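PDB 6FJN: fiber from Human adenovirus 26, which forms the receptor-binding knob at the end of the viral fiber, a trimeric capsid protein through which the adenovirus attaches to host cells. Local coordinates for residues N97-M102 with C152-T157; L24-T29 with I61-D66. One frame throughout, in Å; residues are numbered along the deposited sequence.

Contact 1: residues N97-M102 with C152-T157; sequences NAVPFM and CAYSIT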
ATOM      1  N   ASN A  97      10.357 -22.588 -11.455  1.00 25.96           N
ATOM      2  CA  ASN A  97       9.484 -22.723 -10.237  1.00 23.33           C
ATOM      3  C   ASN A  97       9.327 -21.383  -9.587  1.00 20.62           C
ATOM      4  O   ASN A  97      10.310 -20.635  -9.468  1.00 21.38           O
ATOM      5  CB  ASN A  97      10.116 -23.671  -9.174  1.00 24.33           C
ATOM      6  CG  ASN A  97       9.250 -23.903  -7.878  1.00 23.89           C
ATOM      7  OD1 ASN A  97       9.095 -23.022  -6.941  1.00 21.72           O
ATOM      8  ND2 ASN A  97       8.766 -25.126  -7.756  1.00 25.99           N
ATOM      9  N   ALA A  98       8.104 -21.074  -9.185  1.00 17.29           N
ATOM     10  CA  ALA A  98       7.801 -19.833  -8.503  1.00 15.27           C
ATOM     11  C   ALA A  98       6.775 -19.993  -7.373  1.00 13.58           C
ATOM     12  O   ALA A  98       6.035 -19.067  -7.082  1.00 11.72           O
ATOM     13  CB  ALA A  98       7.331 -18.865  -9.541  1.00 15.26           C
ATOM     14  N   VAL A  99       6.757 -21.166  -6.721  1.00 13.37           N
ATOM     15  CA  VAL A  99       5.827 -21.412  -5.644  1.00 13.12           C
ATOM     16  C   VAL A  99       5.931 -20.311  -4.533  1.00 12.23           C
ATOM     17  O   VAL A  99       4.941 -19.900  -4.018  1.00 11.62           O
ATOM     18  CB  VAL A  99       5.910 -22.851  -5.113  1.00 14.02           C
ATOM     19  CG1 VAL A  99       4.975 -23.026  -3.926  1.00 14.13           C
ATOM     20  CG2 VAL A  99       5.473 -23.809  -6.208  1.00 14.57           C
ATOM     21  N   PRO A 100       7.171 -19.854  -4.199  1.00 12.84           N
ATOM     22  CA  PRO A 100       7.271 -18.811  -3.167  1.00 12.72           C
ATOM     23  C   PRO A 100       6.631 -17.476  -3.509  1.00 11.66           C
ATOM     24  O   PRO A 100       6.567 -16.610  -2.609  1.00 11.85           O
ATOM     25  CB  PRO A 100       8.766 -18.669  -2.938  1.00 14.01           C
ATOM     26  CG  PRO A 100       9.294 -20.046  -3.324  1.00 14.88           C
ATOM     27  CD  PRO A 100       8.499 -20.369  -4.569  1.00 14.28           C
ATOM     28  N   PHE A 101       6.207 -17.283  -4.749  1.00 10.85           N
ATOM     29  CA  PHE A 101       5.459 -16.077  -5.169  1.00 10.12           C
ATOM     30  C   PHE A 101       3.980 -16.321  -5.215  1.00  9.34           C
ATOM     31  O   PHE A 101       3.230 -15.393  -5.481  1.00  9.41           O
ATOM     32  CB  PHE A 101       5.918 -15.614  -6.543  1.00 10.15           C
ATOM     33  CG  PHE A 101       7.326 -15.100  -6.568  1.00 11.24           C
ATOM     34  CD1 PHE A 101       8.404 -15.950  -6.583  1.00 12.59           C
ATOM     35  CD2 PHE A 101       7.580 -13.731  -6.540  1.00 11.01           C
ATOM     36  CE1 PHE A 101       9.706 -15.470  -6.581  1.00 13.73           C
ATOM     37  CE2 PHE A 101       8.869 -13.268  -6.545  1.00 12.37           C
ATOM     38  CZ  PHE A 101       9.906 -14.117  -6.571  1.00 13.46           C
ATOM     39  N   MET A 102       3.533 -17.561  -4.993  1.00  9.40           N
ATOM     40  CA  MET A 102       2.122 -17.861  -5.178  1.00  9.10           C
ATOM     41  C   MET A 102       1.326 -17.448  -3.937  1.00  8.89           C
ATOM     42  O   MET A 102       1.838 -17.462  -2.814  1.00  9.67           O
ATOM     43  CB  MET A 102       1.918 -19.345  -5.447  1.00  9.69           C
ATOM     44  CG  MET A 102       2.459 -19.767  -6.783  1.00  9.96           C
ATOM     45  SD  MET A 102       1.637 -18.950  -8.185  1.00  9.55           S
ATOM     46  CE  MET A 102       2.849 -17.717  -8.691  1.00  9.21           C
ATOM     47  N   CYS A 152      -6.157 -24.722 -12.775  1.00 15.91           N
ATOM     48  CA  CYS A 152      -5.116 -23.920 -12.097  1.00 14.18           C
ATOM     49  C   CYS A 152      -4.958 -24.272 -10.624  1.00 13.48           C
ATOM     50  O   CYS A 152      -5.918 -24.659  -9.948  1.00 15.20           O
ATOM     51  CB  CYS A 152      -5.392 -22.449 -12.296  1.00 13.76           C
ATOM     52  SG  CYS A 152      -6.868 -21.780 -11.506  1.00 15.33           S
ATOM     53  N   ALA A 153      -3.728 -24.244 -10.124  1.00 12.26           N
ATOM     54  CA  ALA A 153      -3.457 -24.416  -8.724  1.00 11.77           C
ATOM     55  C   ALA A 153      -3.567 -23.121  -7.933  1.00 10.56           C
ATOM     56  O   ALA A 153      -3.914 -23.146  -6.751  1.00 10.91           O
ATOM     57  CB  ALA A 153      -2.062 -24.978  -8.571  1.00 12.30           C
ATOM     58  N   TYR A 154      -3.227 -22.012  -8.590  1.00  9.79           N
ATOM     59  CA  TYR A 154      -3.207 -20.678  -7.952  1.00  9.24           C
ATOM     60  C   TYR A 154      -3.715 -19.688  -8.980  1.00  8.76           C
ATOM     61  O   TYR A 154      -3.678 -19.940 -10.196  1.00  9.20           O
ATOM     62  CB  TYR A 154      -1.802 -20.239  -7.529  1.00  9.26           C
ATOM     63  CG  TYR A 154      -1.061 -21.212  -6.669  1.00 10.14           C
ATOM     64  CD1 TYR A 154      -1.206 -21.182  -5.283  1.00 10.60           C
ATOM     65  CD2 TYR A 154      -0.174 -22.140  -7.227  1.00 10.70           C
ATOM     66  CE1 TYR A 154      -0.503 -22.051  -4.482  1.00 11.36           C
ATOM     67  CE2 TYR A 154       0.517 -23.025  -6.429  1.00 11.54           C
ATOM     68  CZ  TYR A 154       0.346 -22.991  -5.055  1.00 11.78           C
ATOM     69  OH  TYR A 154       1.007 -23.833  -4.217  1.00 13.01           O
ATOM     70  N   SER A 155      -4.156 -18.519  -8.501  1.00  8.16           N
ATOM     71  CA  SER A 155      -4.523 -17.472  -9.449  1.00  8.03           C
ATOM     72  C   SER A 155      -4.353 -16.112  -8.788  1.00  7.45           C
ATOM     73  O   SER A 155      -4.496 -15.949  -7.557  1.00  7.42           O
ATOM     74  CB  SER A 155      -5.950 -17.615  -9.949  1.00  8.20           C
ATOM     75  OG  SER A 155      -6.921 -17.575  -8.916  1.00  8.32           O
ATOM     76  N   ILE A 156      -4.092 -15.117  -9.642  1.00  7.32           N
ATOM     77  CA  ILE A 156      -4.192 -13.696  -9.256  1.00  7.31           C
ATOM     78  C   ILE A 156      -4.955 -13.035 -10.354  1.00  6.96           C
ATOM     79  O   ILE A 156      -4.574 -13.142 -11.535  1.00  7.56           O
ATOM     80  CB  ILE A 156      -2.807 -13.011  -9.090  1.00  7.85           C
ATOM     81  CG1 ILE A 156      -1.907 -13.773  -8.104  1.00  8.22           C
ATOM     82  CG2 ILE A 156      -2.994 -11.557  -8.693  1.00  8.14           C
ATOM     83  CD1 ILE A 156      -0.476 -13.279  -8.039  1.00  9.19           C
ATOM     84  N   THR A 157      -6.063 -12.365 -10.018  1.00  6.85           N
ATOM     85  CA  THR A 157      -6.805 -11.634 -11.039  1.00  6.95           C
ATOM     86  C   THR A 157      -6.895 -10.169 -10.656  1.00  6.44           C
ATOM     87  O   THR A 157      -6.930  -9.801  -9.462  1.00  6.71           O
ATOM     88  CB  THR A 157      -8.197 -12.231 -11.293  1.00  7.51           C
ATOM     89  OG1 THR A 157      -9.026 -12.047 -10.141  1.00  7.76           O
ATOM     90  CG2 THR A 157      -8.099 -13.712 -11.637  1.00  8.65           C
TER

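Contact 2: residues L24-T29 with I61-D66; sequences LTLTLT and ISLLFD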
ATOM      1  N   LEU A  24       0.050  -5.008 -19.478  1.00  8.69           N
ATOM      2  CA  LEU A  24      -0.013  -5.152 -18.019  1.00  8.20           C
ATOM      3  C   LEU A  24       1.375  -4.952 -17.475  1.00  8.07           C
ATOM      4  O   LEU A  24       2.296  -5.695 -17.846  1.00  9.93           O
ATOM      5  CB  LEU A  24      -0.496  -6.559 -17.669  1.00  8.33           C
ATOM      6  CG  LEU A  24      -0.694  -6.805 -16.164  1.00  8.59           C
ATOM      7  CD1 LEU A  24      -1.906  -6.083 -15.619  1.00  8.50           C
ATOM      8  CD2 LEU A  24      -0.782  -8.300 -15.837  1.00  8.90           C
ATOM      9  N   THR A  25       1.573  -3.941 -16.619  1.00  7.54           N
ATOM     10  CA  THR A  25       2.833  -3.776 -15.924  1.00  8.17           C
ATOM     11  C   THR A  25       2.667  -4.381 -14.555  1.00  7.63           C
ATOM     12  O   THR A  25       1.869  -3.883 -13.775  1.00  8.58           O
ATOM     13  CB  THR A  25       3.274  -2.319 -15.837  1.00  9.11           C
ATOM     14  OG1 THR A  25       3.286  -1.748 -17.140  1.00  9.86           O
ATOM     15  CG2 THR A  25       4.665  -2.187 -15.231  1.00 10.59           C
ATOM     16  N   LEU A  26       3.360  -5.477 -14.268  1.00  7.61           N
ATOM     17  CA  LEU A  26       3.193  -6.173 -13.001  1.00  7.43           C
ATOM     18  C   LEU A  26       4.555  -6.575 -12.488  1.00  7.53           C
ATOM     19  O   LEU A  26       5.309  -7.238 -13.210  1.00  8.36           O
ATOM     20  CB  LEU A  26       2.277  -7.404 -13.135  1.00  7.52           C
ATOM     21  CG  LEU A  26       2.086  -8.215 -11.856  1.00  7.44           C
ATOM     22  CD1 LEU A  26       1.407  -7.426 -10.785  1.00  7.15           C
ATOM     23  CD2 LEU A  26       1.303  -9.484 -12.209  1.00  7.64           C
ATOM     24  N   THR A  27       4.826  -6.252 -11.220  1.00  7.36           N
ATOM     25  CA  THR A  27       6.048  -6.639 -10.552  1.00  7.96           C
ATOM     26  C   THR A  27       5.687  -7.254  -9.221  1.00  7.61           C
ATOM     27  O   THR A  27       4.928  -6.645  -8.441  1.00  7.76           O
ATOM     28  CB  THR A  27       6.923  -5.387 -10.329  1.00  8.55           C
ATOM     29  OG1 THR A  27       7.158  -4.727 -11.574  1.00  9.42           O
ATOM     30  CG2 THR A  27       8.276  -5.708  -9.724  1.00  9.79           C
ATOM     31  N   LEU A  28       6.219  -8.446  -8.962  1.00  8.11           N
ATOM     32  CA  LEU A  28       6.000  -9.166  -7.718  1.00  8.31           C
ATOM     33  C   LEU A  28       7.369  -9.344  -7.072  1.00  8.88           C
ATOM     34  O   LEU A  28       8.234 -10.057  -7.618  1.00  9.81           O
ATOM     35  CB  LEU A  28       5.358 -10.516  -8.000  1.00  8.89           C
ATOM     36  CG  LEU A  28       4.031 -10.522  -8.720  1.00  9.03           C
ATOM     37  CD1 LEU A  28       3.573 -11.953  -8.960  1.00  9.68           C
ATOM     38  CD2 LEU A  28       2.971  -9.718  -8.002  1.00  8.79           C
ATOM     39  N   THR A  29       7.586  -8.696  -5.917  1.00  9.02           N
ATOM     40  CA  THR A  29       8.858  -8.764  -5.232  1.00 10.37           C
ATOM     41  C   THR A  29       8.690  -9.547  -3.935  1.00 10.24           C
ATOM     42  O   THR A  29       7.850  -9.177  -3.087  1.00  9.81           O
ATOM     43  CB  THR A  29       9.393  -7.367  -4.938  1.00 11.53           C
ATOM     44  OG1 THR A  29       9.584  -6.666  -6.187  1.00 12.13           O
ATOM     45  CG2 THR A  29      10.699  -7.461  -4.144  1.00 13.53           C
ATOM     46  N   ILE A  61      -8.517  -9.266 -15.781  1.00  7.82           N
ATOM     47  CA  ILE A  61      -7.227  -9.819 -16.231  1.00  7.98           C
ATOM     48  C   ILE A  61      -6.893 -10.988 -15.351  1.00  7.52           C
ATOM     49  O   ILE A  61      -6.763 -10.842 -14.122  1.00  7.75           O
ATOM     50  CB  ILE A  61      -6.131  -8.752 -16.104  1.00  8.24           C
ATOM     51  CG1 ILE A  61      -6.471  -7.471 -16.858  1.00  9.13           C
ATOM     52  CG2 ILE A  61      -4.768  -9.317 -16.516  1.00  8.45           C
ATOM     53  CD1 ILE A  61      -6.818  -7.678 -18.304  1.00  9.98           C
ATOM     54  N   SER A  62      -6.754 -12.176 -15.928  1.00  7.84           N
ATOM     55  CA  SER A  62      -6.527 -13.383 -15.156  1.00  8.13           C
ATOM     56  C   SER A  62      -5.117 -13.936 -15.333  1.00  7.82           C
ATOM     57  O   SER A  62      -4.696 -14.199 -16.463  1.00  8.92           O
ATOM     58  CB  SER A  62      -7.452 -14.483 -15.605  1.00  9.62           C
ATOM     59  OG  SER A  62      -8.794 -14.098 -15.328  1.00 11.04           O
ATOM     60  N   LEU A  63      -4.402 -14.124 -14.216  1.00  7.50           N
ATOM     61  CA  LEU A  63      -3.141 -14.871 -14.187  1.00  7.81           C
ATOM     62  C   LEU A  63      -3.435 -16.187 -13.477  1.00  7.87           C
ATOM     63  O   LEU A  63      -3.777 -16.197 -12.288  1.00  7.96           O
ATOM     64  CB  LEU A  63      -2.036 -14.122 -13.472  1.00  8.13           C
ATOM     65  CG  LEU A  63      -1.389 -12.953 -14.232  1.00  9.13           C
ATOM     66  CD1 LEU A  63      -2.340 -11.842 -14.641  1.00  9.80           C
ATOM     67  CD2 LEU A  63      -0.231 -12.407 -13.438  1.00  9.71           C
ATOM     68  N   LEU A  64      -3.328 -17.282 -14.224  1.00  8.23           N
ATOM     69  CA  LEU A  64      -3.574 -18.618 -13.692  1.00  8.83           C
ATOM     70  C   LEU A  64      -2.245 -19.340 -13.637  1.00  8.87           C
ATOM     71  O   LEU A  64      -1.452 -19.241 -14.590  1.00  9.20           O
ATOM     72  CB  LEU A  64      -4.481 -19.378 -14.662  1.00 10.02           C
ATOM     73  CG  LEU A  64      -5.781 -18.666 -15.050  1.00 10.73           C
ATOM     74  CD1 LEU A  64      -6.567 -19.553 -16.036  1.00 12.46           C
ATOM     75  CD2 LEU A  64      -6.629 -18.337 -13.849  1.00 11.11           C
ATOM     76  N   PHE A  65      -1.973 -20.055 -12.534  1.00  8.81           N
ATOM     77  CA  PHE A  65      -0.685 -20.704 -12.360  1.00  9.43           C
ATOM     78  C   PHE A  65      -0.871 -22.174 -12.077  1.00 10.00           C
ATOM     79  O   PHE A  65      -1.854 -22.584 -11.392  1.00 10.40           O
ATOM     80  CB  PHE A  65       0.115 -20.082 -11.215  1.00  9.40           C
ATOM     81  CG  PHE A  65       0.342 -18.594 -11.355  1.00  9.11           C
ATOM     82  CD1 PHE A  65       1.436 -18.106 -12.089  1.00  9.56           C
ATOM     83  CD2 PHE A  65      -0.544 -17.688 -10.781  1.00  8.90           C
ATOM     84  CE1 PHE A  65       1.658 -16.755 -12.213  1.00  9.65           C
ATOM     85  CE2 PHE A  65      -0.288 -16.312 -10.884  1.00  8.85           C
ATOM     86  CZ  PHE A  65       0.789 -15.874 -11.607  1.00  9.24           C
ATOM     87  N   ASP A  66       0.107 -22.963 -12.506  1.00 10.61           N
ATOM     88  CA  ASP A  66       0.129 -24.390 -12.173  1.00 11.48           C
ATOM     89  C   ASP A  66       0.757 -24.617 -10.814  1.00 11.65           C
ATOM     90  O   ASP A  66       1.108 -23.686 -10.089  1.00 10.97           O
ATOM     91  CB  ASP A  66       0.814 -25.152 -13.323  1.00 12.25           C
ATOM     92  CG  ASP A  66       2.278 -24.878 -13.498  1.00 12.27           C
ATOM     93  OD1 ASP A  66       2.942 -24.474 -12.506  1.00 11.90           O
ATOM     94  OD2 ASP A  66       2.786 -25.083 -14.632  1.00 12.99           O
TER

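Contact 1: residues N97-M102 with C152-T157
A Met-aromatic contact between Met102 and Tyr154 joins the loop after strand 89-90 to the start of strand 154-161, at one end of the fiber knob's beta-sandwich. Met102 lies over one face of the phenol ring: its CB stands 3.6 Å from the ring centroid of Tyr154, only 10° off the normal, which makes a CH-pi contact. Met102 CG continues across the same face and comes within 3.6 Å of Tyr154 CD2. Bends at chi2 (-62°) and chi3 carry the sulfur back toward the root of the tyrosine, where Met102 SD meets Tyr154 CB at 3.7 Å and views the ring obliquely. At the other end of the tyrosine, Val99 CG1 reaches the hydroxyl OH of Tyr154 at a loose 4.1 Å. The loop that presents these residues is held by an Asx turn, Asn97 OD1 accepting at 3.0 Å from Val99 N, which stands above the side-chain carbonyl plane, and then by a short 3-10 turn. Gln183, which covalently binds L-glutamate in a structure of this protein, touches the Tyr154 side chain and pairs with Met102 through a backbone hydrogen bond. Tyr154 itself sits in a classic beta bulge, where it and Ala153 both face Phe65 of the adjoining strand.

Contact 2: residues L24-T29 with I61-D66
Leu24 opens the contact by setting one methyl, CD2, against two neighbouring side chains of strand 58-65: it lies 4.1 Å from CD1 of Leu63 and 4.2 Å from CG2 of Ile61. The Leu24 and Ile61 side chains run antiparallel, flank to flank. With CG of Leu24 trans to its own backbone N (chi1 -176°), the branch reaches across the space between the sheets. Thr25 turns its side chain to the other side of the strand, where OG1 hydrogen-bonds Arg121 of a second subunit. Leu26 returns to the interior and makes the closest approach of the contact: its CD2 methyl meets CD2 of Leu63 tip to tip at 3.5 Å. Leu63 thus uses both branches, CD1 for Leu24 and CD2 for Leu26, while Phe158 of strand 154-161 packs on both Leu26 and Leu63. Thr27 and Thr29 again lie on the subunit side, packing on Leu181 and Cys31 of the second subunit, respectively. The two strand segments cross at -43° with their axes 11.0 Å apart at closest, a separation bridged by side chains. Every touching atom across the contact is an aliphatic carbon and no hydrogen bond spans it, which implies that dispersion and the exclusion of water hold these two sheets together here.

In the fold
Both segments of contact 2 precede those of contact 1 in the sequence, yet the centres of the two contacts lie only about 9 Å apart. They share the sheet in which strands 58-65 and 154-161 are antiparallel neighbours, and probable hydrogen bonds join them there: Ala153 N to Phe65 O at 2.8 Å and Leu63 N to Ile156 O at 2.9 Å. Contact 2 packs this sheet against strand 22-31 near the centre of the chain, whereas contact 1 lies farther out, about 12 Å from that centre. Met102 packs on Phe65 and Phe101 on the Leu28 backbone, so the loop 97-102 touches both sheets, beside the interior packing of contact 2.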